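Local coordinates for RagB/SusD domain protein (Flavobacterium johnsoniae, PDB 5J5U) that probably binds chitin or chitin fragments at the cell surface, as a SusD-like protein encoded in a chitin-utilization locus, at residues K64-A69 with R447-N452; T70-N75 with D117-V122. All blocks are in the same frame, centred on the assembly; numbering follows the deposited sequence.

Both contacts use helix 66-90. Contact 1 joins its first turn and the residue before its N-cap to the loop ahead of helix 452-457; contact 2 joins its next residues to the end of helix 98-119. Their centres lie about 9 Å apart, and contact 2 is nested inside the long chain loop that contact 1 closes. Contact 1 is partly buried, about 19 Å from the chain centre, and mixes a tyrosine-carboxylate bond with apolar cover. Contact 2, about 14 Å out and buried, is mostly aromatic and aliphatic, with a single hydrogen bond between its segments. Two hydroxyls bridge them, Y119 OH to A69 O and Y450 OH to D121 O, both probable hydrogen bonds of 2.7 Å.

Contact 1 (K64-A69 with R447-N452); sequences KVDEYA and RLYYPN
Y449 lays its ring across the first turn of helix 66-90, between the side chains of K64, D66 and A69. Its CG sits in the crowded position between the backbone N and the carbonyl carbon (chi1 49°), and from there the ring reaches over the methyl of A69. That methyl, A69 CB, lies 3.5 Å from the plane of the Y449 ring, displaced from the centre toward CE1 and CZ, a CH-pi contact with the face. At the phenolic end, Y449 OH donates to D66 OD1 at 2.7 Å. The acceptor uses its anti lone pair, the one turned away from OD2, and the carboxylate meets the phenol at its edge, its plane almost perpendicular to that of the ring (87°). K64 approaches obliquely: its CD is 3.7 Å from Y449 CE1, while its NZ is 5.2 Å from the ring centroid, at most a weak cation-pi attraction. L448, the residue before, directs CD1 to A69 O at 3.5 Å and brings CD2 to A69 CB at 4.2 Å, so A69 is covered by two consecutive side chains of the loop. The bond to D66 and the face contact with A69 together would limit rotation of the phenol ring. Beyond the pair of segments, N473 touches Y449 and the backbone of L448 is hydrogen-bonded to that of I118. V65 occupies the N-cap position, its carbonyl O receiving A69 N at 3.0 Å. With Y449 and L448 both packed on A69, the contact is a helix N-terminus covered by a late loop within the predominantly helical SusD-like fold.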
loop_
_atom_site.group_PDB
_atom_site.type_symbol
_atom_site.label_atom_id
_atom_site.label_comp_id
_atom_site.label_asym_id
_atom_site.label_seq_id
_atom_site.Cartn_x
_atom_site.Cartn_y
_atom_site.Cartn_z
ATOM N N LYS A 64 -20.251 2.215 -6.718
ATOM C CA LYS A 64 -19.402 2.416 -7.887
ATOM C C LYS A 64 -19.450 3.825 -8.420
ATOM O O LYS A 64 -20.525 4.396 -8.583
ATOM C CB LYS A 64 -19.800 1.473 -9.027
ATOM C CG LYS A 64 -19.802 0.035 -8.664
ATOM C CD LYS A 64 -19.472 -0.805 -9.879
ATOM C CE LYS A 64 -20.644 -0.929 -10.821
ATOM N NZ LYS A 64 -20.453 -2.074 -11.773
ATOM N N VAL A 65 -18.270 4.364 -8.695
ATOM C CA VAL A 65 -18.098 5.594 -9.481
ATOM C C VAL A 65 -16.963 5.264 -10.441
ATOM O O VAL A 65 -15.831 4.966 -9.994
ATOM C CB VAL A 65 -17.727 6.835 -8.618
ATOM C CG1 VAL A 65 -17.696 8.098 -9.479
ATOM C CG2 VAL A 65 -18.708 7.021 -7.463
ATOM N N ASP A 66 -17.269 5.264 -11.736
ATOM C CA ASP A 66 -16.312 4.867 -12.779
ATOM C C ASP A 66 -14.992 5.598 -12.649
ATOM O O ASP A 66 -13.935 5.004 -12.742
ATOM C CB ASP A 66 -16.882 5.116 -14.188
ATOM C CG ASP A 66 -18.060 4.232 -14.508
ATOM O OD1 ASP A 66 -18.226 3.194 -13.829
ATOM O OD2 ASP A 66 -18.828 4.571 -15.444
ATOM N N GLU A 67 -15.071 6.901 -12.471
ATOM C CA GLU A 67 -13.895 7.731 -12.350
ATOM C C GLU A 67 -13.030 7.282 -11.172
ATOM O O GLU A 67 -11.787 7.282 -11.258
ATOM C CB GLU A 67 -14.299 9.194 -12.178
ATOM C CG GLU A 67 -13.141 10.120 -12.014
ATOM C CD GLU A 67 -13.535 11.486 -11.500
ATOM O OE1 GLU A 67 -13.877 11.559 -10.311
ATOM O OE2 GLU A 67 -13.467 12.482 -12.268
ATOM N N TYR A 68 -13.685 6.891 -10.078
ATOM C CA TYR A 68 -12.954 6.530 -8.863
ATOM C C TYR A 68 -12.262 5.211 -9.072
ATOM O O TYR A 68 -11.106 5.057 -8.719
ATOM C CB TYR A 68 -13.867 6.480 -7.640
ATOM C CG TYR A 68 -14.448 7.821 -7.203
ATOM C CD1 TYR A 68 -14.079 9.005 -7.837
ATOM C CD2 TYR A 68 -15.343 7.905 -6.114
ATOM C CE1 TYR A 68 -14.602 10.241 -7.433
ATOM C CE2 TYR A 68 -15.872 9.147 -5.690
ATOM C CZ TYR A 68 -15.494 10.305 -6.358
ATOM O OH TYR A 68 -15.998 11.533 -5.987
ATOM N N ALA A 69 -12.962 4.268 -9.686
ATOM C CA ALA A 69 -12.405 2.952 -9.935
ATOM C C ALA A 69 -11.324 2.953 -11.026
ATOM O O ALA A 69 -10.436 2.100 -10.975
ATOM C CB ALA A 69 -13.517 1.970 -10.305
ATOM N N ARG A 447 -11.534 -6.399 -6.820
ATOM C CA ARG A 447 -10.679 -5.690 -7.797
ATOM C C ARG A 447 -11.420 -4.431 -8.233
ATOM O O ARG A 447 -12.595 -4.296 -7.950
ATOM C CB ARG A 447 -10.354 -6.561 -9.015
ATOM C CG ARG A 447 -11.601 -6.854 -9.902
ATOM C CD ARG A 447 -11.307 -7.781 -11.096
ATOM N NE ARG A 447 -10.631 -7.099 -12.211
ATOM C CZ ARG A 447 -11.250 -6.432 -13.196
ATOM N NH1 ARG A 447 -12.568 -6.331 -13.209
ATOM N NH2 ARG A 447 -10.542 -5.847 -14.171
ATOM N N LEU A 448 -10.747 -3.515 -8.913
ATOM C CA LEU A 448 -11.442 -2.440 -9.607
ATOM C C LEU A 448 -11.443 -2.795 -11.108
ATOM O O LEU A 448 -10.740 -3.725 -11.543
ATOM C CB LEU A 448 -10.785 -1.081 -9.336
ATOM C CG LEU A 448 -10.765 -0.625 -7.865
ATOM C CD1 LEU A 448 -10.071 0.733 -7.727
ATOM C CD2 LEU A 448 -12.177 -0.562 -7.259
ATOM N N TYR A 449 -12.256 -2.095 -11.895
ATOM C CA TYR A 449 -12.553 -2.578 -13.241
ATOM C C TYR A 449 -11.926 -1.702 -14.342
ATOM O O TYR A 449 -11.746 -0.493 -14.169
ATOM C CB TYR A 449 -14.077 -2.701 -13.409
ATOM C CG TYR A 449 -14.873 -1.481 -12.963
ATOM C CD1 TYR A 449 -15.376 -1.382 -11.666
ATOM C CD2 TYR A 449 -15.130 -0.431 -13.840
ATOM C CE1 TYR A 449 -16.107 -0.273 -11.256
ATOM C CE2 TYR A 449 -15.868 0.675 -13.440
ATOM C CZ TYR A 449 -16.353 0.744 -12.137
ATOM O OH TYR A 449 -17.061 1.853 -11.731
ATOM N N TYR A 450 -11.599 -2.327 -15.473
ATOM C CA TYR A 450 -11.026 -1.603 -16.615
ATOM C C TYR A 450 -12.033 -0.575 -17.123
ATOM O O TYR A 450 -13.235 -0.840 -17.101
ATOM C CB TYR A 450 -10.679 -2.538 -17.769
ATOM C CG TYR A 450 -9.966 -3.845 -17.475
ATOM C CD1 TYR A 450 -8.830 -3.907 -16.692
ATOM C CD2 TYR A 450 -10.435 -5.025 -18.038
ATOM C CE1 TYR A 450 -8.183 -5.135 -16.467
ATOM C CE2 TYR A 450 -9.810 -6.237 -17.835
ATOM C CZ TYR A 450 -8.694 -6.300 -17.054
ATOM O OH TYR A 450 -8.102 -7.527 -16.866
ATOM N N PRO A 451 -11.551 0.603 -17.582
ATOM C CA PRO A 451 -12.492 1.580 -18.148
ATOM C C PRO A 451 -13.074 1.107 -19.473
ATOM O O PRO A 451 -12.395 0.426 -20.260
ATOM C CB PRO A 451 -11.632 2.850 -18.334
ATOM C CG PRO A 451 -10.238 2.340 -18.443
ATOM C CD PRO A 451 -10.163 1.100 -17.583
ATOM N N ASN A 452 -14.334 1.465 -19.685
ATOM C CA ASN A 452 -15.071 1.154 -20.890
ATOM C C ASN A 452 -14.404 1.696 -22.183
ATOM O O ASN A 452 -14.621 1.174 -23.281
ATOM C CB ASN A 452 -16.504 1.683 -20.753
ATOM C CG ASN A 452 -17.404 1.168 -21.846
ATOM O OD1 ASN A 452 -17.430 -0.027 -22.109
ATOM N ND2 ASN A 452 -18.115 2.069 -22.519
#

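Contact 2 (T70-N75 with D117-V122); sequences TALWRN and DIYGDV
Y119 crosses from the last turn of helix 98-119 to helix 66-90 and ends on the amide of W73. Followed outward, its CB leads to a CG anti to the carbonyl carbon (chi1 -60°), and CG lies 4.1 Å from W73 CE3. On the next ring atoms, CD2 is also close to CE3, CE2 lies against W73 N and CB, with L72 CD2 a little farther off, and CZ rests 3.6 Å from W73 CB. At the tip, OH accepts the N-H of W73 at 3.1 Å with an angle of 156° at the hydrogen; it also has a stronger partner in A69 O. This hydrogen bond falls at a kink of helix 66-90, where the N atoms of L72 and W73 lack bonds to the preceding turn, and the hydroxyl thus supplies W73 N with an acceptor. The contact packs two helices of the mainly helical SusD-like fold, a family placed in the TPR clan. Replacing Y119 with a phenylalanine would probably leave W73 N without this acceptor and A69 O without its hydroxyl partner. W73 turns the edge of its six-membered ring to one face of Y119, an edge-to-face pair with planes at 82° and centroids 5.5 Å apart. The opposite face carries I118 CG2, 3.6 Å above the centre, so the ring is held between the indole and the neighbouring isoleucine. Beside it, L72 CD2 meets I118 CG1 at 3.8 Å. Past the chain turn at G120, whose phi is positive, V122 returns and sets CG1 against W73 CZ3.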
loop_
_atom_site.group_PDB
_atom_site.type_symbol
_atom_site.label_atom_id
_atom_site.label_comp_id
_atom_site.label_asym_id
_atom_site.label_seq_id
_atom_site.Cartn_x
_atom_site.Cartn_y
_atom_site.Cartn_z
ATOM N N THR A 70 -11.380 3.891 -11.994
ATOM C CA THR A 70 -10.404 3.858 -13.078
ATOM C C THR A 70 -9.292 4.907 -12.991
ATOM O O THR A 70 -8.411 4.947 -13.868
ATOM C CB THR A 70 -11.084 4.029 -14.445
ATOM O OG1 THR A 70 -11.678 5.329 -14.540
ATOM C CG2 THR A 70 -12.140 2.945 -14.666
ATOM N N ALA A 71 -9.315 5.735 -11.947
ATOM C CA ALA A 71 -8.305 6.784 -11.750
ATOM C C ALA A 71 -6.832 6.286 -11.757
ATOM O O ALA A 71 -5.963 6.885 -12.413
ATOM C CB ALA A 71 -8.595 7.522 -10.455
ATOM N N LEU A 72 -6.547 5.213 -11.012
ATOM C CA LEU A 72 -5.209 4.604 -11.049
ATOM C C LEU A 72 -4.832 4.201 -12.494
ATOM O O LEU A 72 -3.769 4.569 -12.983
ATOM C CB LEU A 72 -5.136 3.383 -10.127
ATOM C CG LEU A 72 -3.777 2.706 -9.922
ATOM C CD1 LEU A 72 -2.848 3.644 -9.188
ATOM C CD2 LEU A 72 -3.920 1.395 -9.165
ATOM N N TRP A 73 -5.717 3.464 -13.171
ATOM C CA TRP A 73 -5.480 3.069 -14.558
ATOM C C TRP A 73 -5.093 4.257 -15.453
ATOM O O TRP A 73 -4.015 4.293 -16.065
ATOM C CB TRP A 73 -6.726 2.402 -15.106
ATOM C CG TRP A 73 -6.670 2.008 -16.550
ATOM C CD1 TRP A 73 -6.815 2.823 -17.634
ATOM C CD2 TRP A 73 -6.509 0.680 -17.063
ATOM N NE1 TRP A 73 -6.726 2.085 -18.792
ATOM C CE2 TRP A 73 -6.557 0.766 -18.468
ATOM C CE3 TRP A 73 -6.329 -0.574 -16.467
ATOM C CZ2 TRP A 73 -6.429 -0.346 -19.284
ATOM C CZ3 TRP A 73 -6.198 -1.677 -17.275
ATOM C CH2 TRP A 73 -6.248 -1.552 -18.677
ATOM N N ARG A 74 -5.989 5.229 -15.491
ATOM C CA ARG A 74 -5.843 6.378 -16.362
ATOM C C ARG A 74 -4.554 7.146 -16.097
ATOM O O ARG A 74 -3.846 7.503 -17.043
ATOM C CB ARG A 74 -7.035 7.302 -16.201
ATOM C CG ARG A 74 -6.785 8.691 -16.724
ATOM C CD ARG A 74 -7.947 9.599 -16.378
ATOM N NE ARG A 74 -7.928 10.812 -17.198
ATOM C CZ ARG A 74 -7.321 11.944 -16.853
ATOM N NH1 ARG A 74 -6.685 12.041 -15.684
ATOM N NH2 ARG A 74 -7.359 12.987 -17.676
ATOM N N ASN A 75 -4.214 7.362 -14.824
ATOM C CA ASN A 75 -3.064 8.205 -14.550
ATOM C C ASN A 75 -1.742 7.462 -14.632
ATOM O O ASN A 75 -0.717 8.036 -15.040
ATOM C CB ASN A 75 -3.205 8.901 -13.201
ATOM C CG ASN A 75 -4.019 10.191 -13.310
ATOM O OD1 ASN A 75 -4.900 10.313 -14.160
ATOM N ND2 ASN A 75 -3.668 11.180 -12.513
ATOM N N ASP A 117 -2.113 -5.321 -9.399
ATOM C CA ASP A 117 -2.697 -5.764 -8.138
ATOM C C ASP A 117 -4.135 -5.237 -8.003
ATOM O O ASP A 117 -4.991 -5.878 -7.365
ATOM C CB ASP A 117 -1.847 -5.321 -6.969
ATOM C CG ASP A 117 -0.673 -6.250 -6.726
ATOM O OD1 ASP A 117 -0.584 -7.285 -7.427
ATOM O OD2 ASP A 117 0.146 -5.939 -5.820
ATOM N N ILE A 118 -4.408 -4.089 -8.624
ATOM C CA ILE A 118 -5.753 -3.539 -8.549
ATOM C C ILE A 118 -6.641 -4.084 -9.711
ATOM O O ILE A 118 -7.831 -4.367 -9.496
ATOM C CB ILE A 118 -5.717 -2.010 -8.521
ATOM C CG1 ILE A 118 -5.345 -1.520 -7.118
ATOM C CG2 ILE A 118 -7.078 -1.414 -8.876
ATOM C CD1 ILE A 118 -6.463 -1.744 -6.094
ATOM N N TYR A 119 -6.094 -4.266 -10.919
ATOM C CA TYR A 119 -7.001 -4.596 -12.041
ATOM C C TYR A 119 -6.847 -6.010 -12.569
ATOM O O TYR A 119 -7.678 -6.480 -13.347
ATOM C CB TYR A 119 -6.818 -3.610 -13.193
ATOM C CG TYR A 119 -7.099 -2.173 -12.822
ATOM C CD1 TYR A 119 -8.395 -1.684 -12.797
ATOM C CD2 TYR A 119 -6.054 -1.293 -12.501
ATOM C CE1 TYR A 119 -8.662 -0.353 -12.468
ATOM C CE2 TYR A 119 -6.314 0.042 -12.154
ATOM C CZ TYR A 119 -7.634 0.498 -12.155
ATOM O OH TYR A 119 -7.924 1.811 -11.817
ATOM N N GLY A 120 -5.764 -6.680 -12.183
ATOM C CA GLY A 120 -5.497 -8.026 -12.656
ATOM C C GLY A 120 -4.629 -8.064 -13.897
ATOM O O GLY A 120 -3.522 -7.503 -13.900
ATOM N N ASP A 121 -5.107 -8.745 -14.942
ATOM C CA ASP A 121 -4.400 -8.758 -16.218
ATOM C C ASP A 121 -4.453 -7.356 -16.811
ATOM O O ASP A 121 -5.514 -6.762 -16.898
ATOM C CB ASP A 121 -5.001 -9.760 -17.215
ATOM C CG ASP A 121 -4.865 -11.220 -16.773
ATOM O OD1 ASP A 121 -4.186 -11.531 -15.770
ATOM O OD2 ASP A 121 -5.454 -12.080 -17.457
ATOM N N VAL A 122 -3.306 -6.808 -17.187
ATOM C CA VAL A 122 -3.250 -5.436 -17.703
ATOM C C VAL A 122 -2.203 -5.319 -18.806
ATOM O O VAL A 122 -1.244 -6.089 -18.838
ATOM C CB VAL A 122 -2.895 -4.395 -16.589
ATOM C CG1 VAL A 122 -3.941 -4.360 -15.486
ATOM C CG2 VAL A 122 -1.525 -4.666 -16.035
#